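Local coordinates for protease Do-like 2, chloroplastic (Arabidopsis thaliana, PDB 4FLN), which acts as a chloroplast serine protease that makes the primary cut in photodamaged D1 protein of photosystem II and rests as a hexamer, at the interface of chains A and B. Sequence-based numbering; all coordinates share one arbitrary frame. Chains: chain A/B, Protease Do-like 2, chloroplastic.

Contact 1: the interface of chains A and B. Residues chain A 422-425, 432, 493; chain B 56, 71, 73, 97-98.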
# COMPACT_ATOMS: atom_id res chain seq x y z
N VAL A 422 -0.67 -3.45 34.44
CA VAL A 422 -0.17 -4.01 35.68
C VAL A 422 1.35 -4.05 35.62
O VAL A 422 1.92 -4.57 34.66
CB VAL A 422 -0.65 -5.44 35.86
CG1 VAL A 422 -0.02 -6.05 37.10
CG2 VAL A 422 -2.15 -5.50 35.92
N LEU A 423 2.01 -3.55 36.66
CA LEU A 423 3.47 -3.58 36.69
C LEU A 423 3.88 -4.87 37.37
O LEU A 423 3.72 -5.02 38.58
CB LEU A 423 4.01 -2.42 37.51
CG LEU A 423 3.58 -1.02 37.10
CD1 LEU A 423 4.07 0.03 38.11
CD2 LEU A 423 4.09 -0.73 35.70
N ALA A 424 4.46 -5.79 36.59
CA ALA A 424 4.69 -7.14 37.08
C ALA A 424 5.50 -7.16 38.37
O ALA A 424 6.42 -6.37 38.56
CB ALA A 424 5.34 -8.02 36.02
N ASN A 425 5.14 -8.08 39.25
CA ASN A 425 5.72 -8.16 40.58
C ASN A 425 5.13 -9.37 41.28
O ASN A 425 4.08 -9.86 40.89
CB ASN A 425 5.39 -6.91 41.39
CG ASN A 425 6.06 -6.90 42.76
OD1 ASN A 425 5.54 -7.47 43.72
ND2 ASN A 425 7.22 -6.25 42.85
N GLU A 432 -0.69 -10.01 35.42
CA GLU A 432 0.05 -9.19 34.46
C GLU A 432 -0.65 -9.42 33.15
O GLU A 432 -1.66 -10.14 33.12
CB GLU A 432 1.54 -9.55 34.39
CG GLU A 432 1.99 -10.60 35.37
CD GLU A 432 1.85 -11.99 34.81
OE1 GLU A 432 2.02 -12.14 33.57
OE2 GLU A 432 1.57 -12.93 35.59
N TYR A 493 10.38 0.40 39.10
CA TYR A 493 9.78 0.49 37.76
C TYR A 493 9.96 1.72 36.82
O TYR A 493 9.83 1.55 35.61
CB TYR A 493 8.29 0.14 37.87
CG TYR A 493 8.01 -1.26 37.42
CD1 TYR A 493 7.81 -2.29 38.33
CD2 TYR A 493 7.97 -1.57 36.06
CE1 TYR A 493 7.56 -3.59 37.90
CE2 TYR A 493 7.72 -2.85 35.62
CZ TYR A 493 7.52 -3.86 36.53
OH TYR A 493 7.27 -5.12 36.05
N THR B 56 8.59 -11.15 31.32
CA THR B 56 8.13 -9.78 31.23
C THR B 56 9.33 -8.86 31.05
O THR B 56 10.18 -8.77 31.93
CB THR B 56 7.29 -9.37 32.48
OG1 THR B 56 6.24 -10.33 32.71
CG2 THR B 56 6.68 -7.99 32.29
N GLN B 71 6.26 -2.11 29.29
CA GLN B 71 6.53 -3.53 29.51
C GLN B 71 5.62 -4.36 28.63
O GLN B 71 4.47 -4.00 28.39
CB GLN B 71 6.29 -3.90 30.97
CG GLN B 71 4.90 -4.46 31.22
CD GLN B 71 4.63 -4.76 32.68
OE1 GLN B 71 5.54 -5.15 33.43
NE2 GLN B 71 3.38 -4.57 33.09
N THR B 73 4.83 -8.82 27.76
CA THR B 73 5.19 -10.20 28.09
C THR B 73 5.37 -11.02 26.81
O THR B 73 4.75 -10.74 25.78
CB THR B 73 4.16 -10.86 29.06
OG1 THR B 73 4.19 -10.19 30.33
CG2 THR B 73 4.49 -12.33 29.28
N THR B 97 12.04 -8.17 33.86
CA THR B 97 11.50 -7.87 35.17
C THR B 97 11.12 -9.14 35.95
O THR B 97 11.33 -9.20 37.16
CB THR B 97 10.31 -6.94 35.07
OG1 THR B 97 10.76 -5.64 34.67
CG2 THR B 97 9.65 -6.84 36.43
N GLN B 98 10.56 -10.13 35.26
CA GLN B 98 10.31 -11.45 35.86
C GLN B 98 10.36 -12.55 34.80
O GLN B 98 9.97 -12.33 33.65
CB GLN B 98 8.96 -11.49 36.58
CG GLN B 98 7.75 -11.45 35.65
CD GLN B 98 6.43 -11.82 36.33
OE1 GLN B 98 6.35 -11.94 37.56
NE2 GLN B 98 5.40 -12.01 35.52

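Contact 2: the interface of chains A and B. Residues chain A 56, 58, 68, 71, 97; chain B 421, 423-424, 493.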
# COMPACT_ATOMS: atom_id res chain seq x y z
N THR A 56 6.03 25.18 22.56
CA THR A 56 6.57 23.87 22.89
C THR A 56 5.55 23.13 23.75
O THR A 56 5.23 23.55 24.85
CB THR A 56 7.94 23.97 23.62
OG1 THR A 56 8.84 24.80 22.85
CG2 THR A 56 8.56 22.60 23.81
N THR A 58 4.34 19.82 25.89
CA THR A 58 4.69 18.59 26.58
C THR A 58 3.41 18.04 27.16
O THR A 58 2.89 18.59 28.13
CB THR A 58 5.65 18.88 27.75
OG1 THR A 58 6.74 19.67 27.29
CG2 THR A 58 6.18 17.59 28.34
N LYS A 68 5.62 12.00 30.84
CA LYS A 68 5.17 12.93 29.84
C LYS A 68 5.55 12.34 28.51
O LYS A 68 6.45 11.51 28.44
CB LYS A 68 5.85 14.29 30.03
CG LYS A 68 5.70 14.87 31.43
CD LYS A 68 5.15 16.28 31.38
CE LYS A 68 3.78 16.40 32.06
NZ LYS A 68 3.87 17.02 33.42
N GLN A 71 8.22 16.00 24.04
CA GLN A 71 7.92 17.38 23.69
C GLN A 71 8.19 17.60 22.21
O GLN A 71 9.12 17.03 21.66
CB GLN A 71 8.77 18.35 24.51
CG GLN A 71 10.03 18.78 23.77
CD GLN A 71 10.92 19.68 24.61
OE1 GLN A 71 10.44 20.47 25.43
NE2 GLN A 71 12.23 19.55 24.41
N THR A 97 4.61 24.14 27.46
CA THR A 97 5.74 24.40 28.33
C THR A 97 6.28 25.83 28.16
O THR A 97 6.67 26.47 29.14
CB THR A 97 6.85 23.39 28.11
OG1 THR A 97 6.42 22.12 28.62
CG2 THR A 97 8.08 23.84 28.87
N GLN B 421 17.81 15.25 23.37
CA GLN B 421 16.96 16.43 23.20
C GLN B 421 17.26 17.57 24.18
O GLN B 421 18.13 17.47 25.04
CB GLN B 421 15.49 16.04 23.26
CG GLN B 421 14.93 15.98 24.64
CD GLN B 421 13.76 15.04 24.73
OE1 GLN B 421 13.92 13.83 24.52
NE2 GLN B 421 12.57 15.57 25.05
N LEU B 423 15.24 20.10 26.91
CA LEU B 423 13.99 20.32 27.61
C LEU B 423 13.79 21.82 27.73
O LEU B 423 14.49 22.48 28.49
CB LEU B 423 14.05 19.74 29.02
CG LEU B 423 14.40 18.26 29.14
CD1 LEU B 423 14.59 17.86 30.61
CD2 LEU B 423 13.33 17.44 28.46
N ALA B 424 12.80 22.35 27.00
CA ALA B 424 12.67 23.79 26.86
C ALA B 424 12.58 24.50 28.21
O ALA B 424 11.96 24.00 29.15
CB ALA B 424 11.49 24.16 25.97
N TYR B 493 9.61 18.77 34.52
CA TYR B 493 9.50 18.01 33.28
C TYR B 493 9.06 16.52 33.21
O TYR B 493 8.57 16.10 32.16
CB TYR B 493 10.81 18.18 32.49
CG TYR B 493 10.67 19.18 31.37
CD1 TYR B 493 11.15 20.47 31.50
CD2 TYR B 493 10.02 18.82 30.19
CE1 TYR B 493 11.00 21.39 30.46
CE2 TYR B 493 9.86 19.71 29.16
CZ TYR B 493 10.35 21.00 29.29
OH TYR B 493 10.18 21.86 28.23

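Contact 1: the interface of chains A and B
The end of strand 417-422 of chain A and the loop after it, with A:Glu432 from the loop ahead of strand 437-442 and A:Tyr493 from the loop after helix 479-490, meet the edge of chain B's protease region: the end of strand 50-57, the loop of B:Thr97 with the start of strand 98-102, and the loop leading into strand 72-82. B:Gln71 reaches A:Ala424 with its amide tip; the chain runs straight beyond CG (chi2 -177°), giving the length needed to bring OE1 to the backbone of chain A. There OE1 accepts a weak but nearly straight hydrogen bond from A:Ala424 N, 3.4 Å long with 175° at the hydrogen. The other branch, NE2, is modelled implausibly near the carbonyl oxygen of A:Val422, and that pairing is doubtful. Glutamine suits the place because it is long enough to carry an amide oxygen to a backbone N-H. Alanine suits its place too, since its small CB fits against the methyl CG2 of B:Thr56 at 4.0 Å. Alongside, B:Gln98 brings NE2 to the A:Glu432 carboxylate, 3.6 Å from CD, with amide and carboxylate planes 68° apart; at most this is a loose polar contact. Behind it, B:Thr56 OG1 takes a weak bond from B:Gln98 NE2 and pairs with B:Thr73 OG1 at 3.1 Å, a second shell that may help steady the amide. The patch brings a PDZ-domain loop against a neighbouring protease domain and probably helps hold the resting hexamer together.

Contact 2: the interface of chains A and B
A PDZ-to-protease junction is formed here by B:Tyr493, in the loop after helix 479-490 of chain B. The tyrosine pushes its ring tip-first against A:Thr97 and A:Gln71. Of the residues in the patch it buries the most surface, 87 Å². The phenol OH lies 3.1 Å from A:Gln71 OE1, where it can hydrogen-bond, the ring and amide planes standing 88° apart. The same hydroxyl donates within its own chain to B:Ala424 O at 2.9 Å, slightly tilted from the carbonyl plane; that oxygen lies at the ring's edge, in the ring's plane. Its one proton cannot serve both oxygens fully, so the two bonds probably compete. B:Leu423 CB packs over the centre of one face and probably limits the ring's rocking. In A:Thr97, chi1 -70° sets OG1 anti to the carbonyl carbon and leaves CG2 anti to the backbone N, with this methyl 3.7 Å from B:Tyr493 CZ. OG1 is tied to A:Thr58 OG1 at 2.8 Å; threonine suits the spot by offering a methyl to the ring and a hydroxyl to its neighbour. A:Lys68 passes its aliphatic CD 3.5 Å from B:Tyr493 O. A phenylalanine at B:Tyr493 would keep the ring but would probably leave A:Gln71 OE1 and B:Ala424 O without their shared hydroxyl mate, freeing the loop and the amide to shift. The tyrosine thus helps pin the PDZ loop to the protease domain, probably stabilising the resting assembly.

Contact 1 and contact 2 are two-fold twins with the chains exchanged, their C-alpha centres about 28 Å apart. Positions 56, 71, 97, 423, 424 and 493 recur in both, so each subunit contributes a PDZ loop to one patch and a protease edge to the other. Such reciprocal pairing joins the two chains at two separated points, which should resist hinging between them better than either patch alone. The centre of contact 2 lies about 14 Å from A:His91 and that of contact 1 about 35 Å. By symmetry, each protease domain is probably held by its partner's PDZ domain at the patch nearer its own catalytic histidine, consistent with a locked resting hexamer.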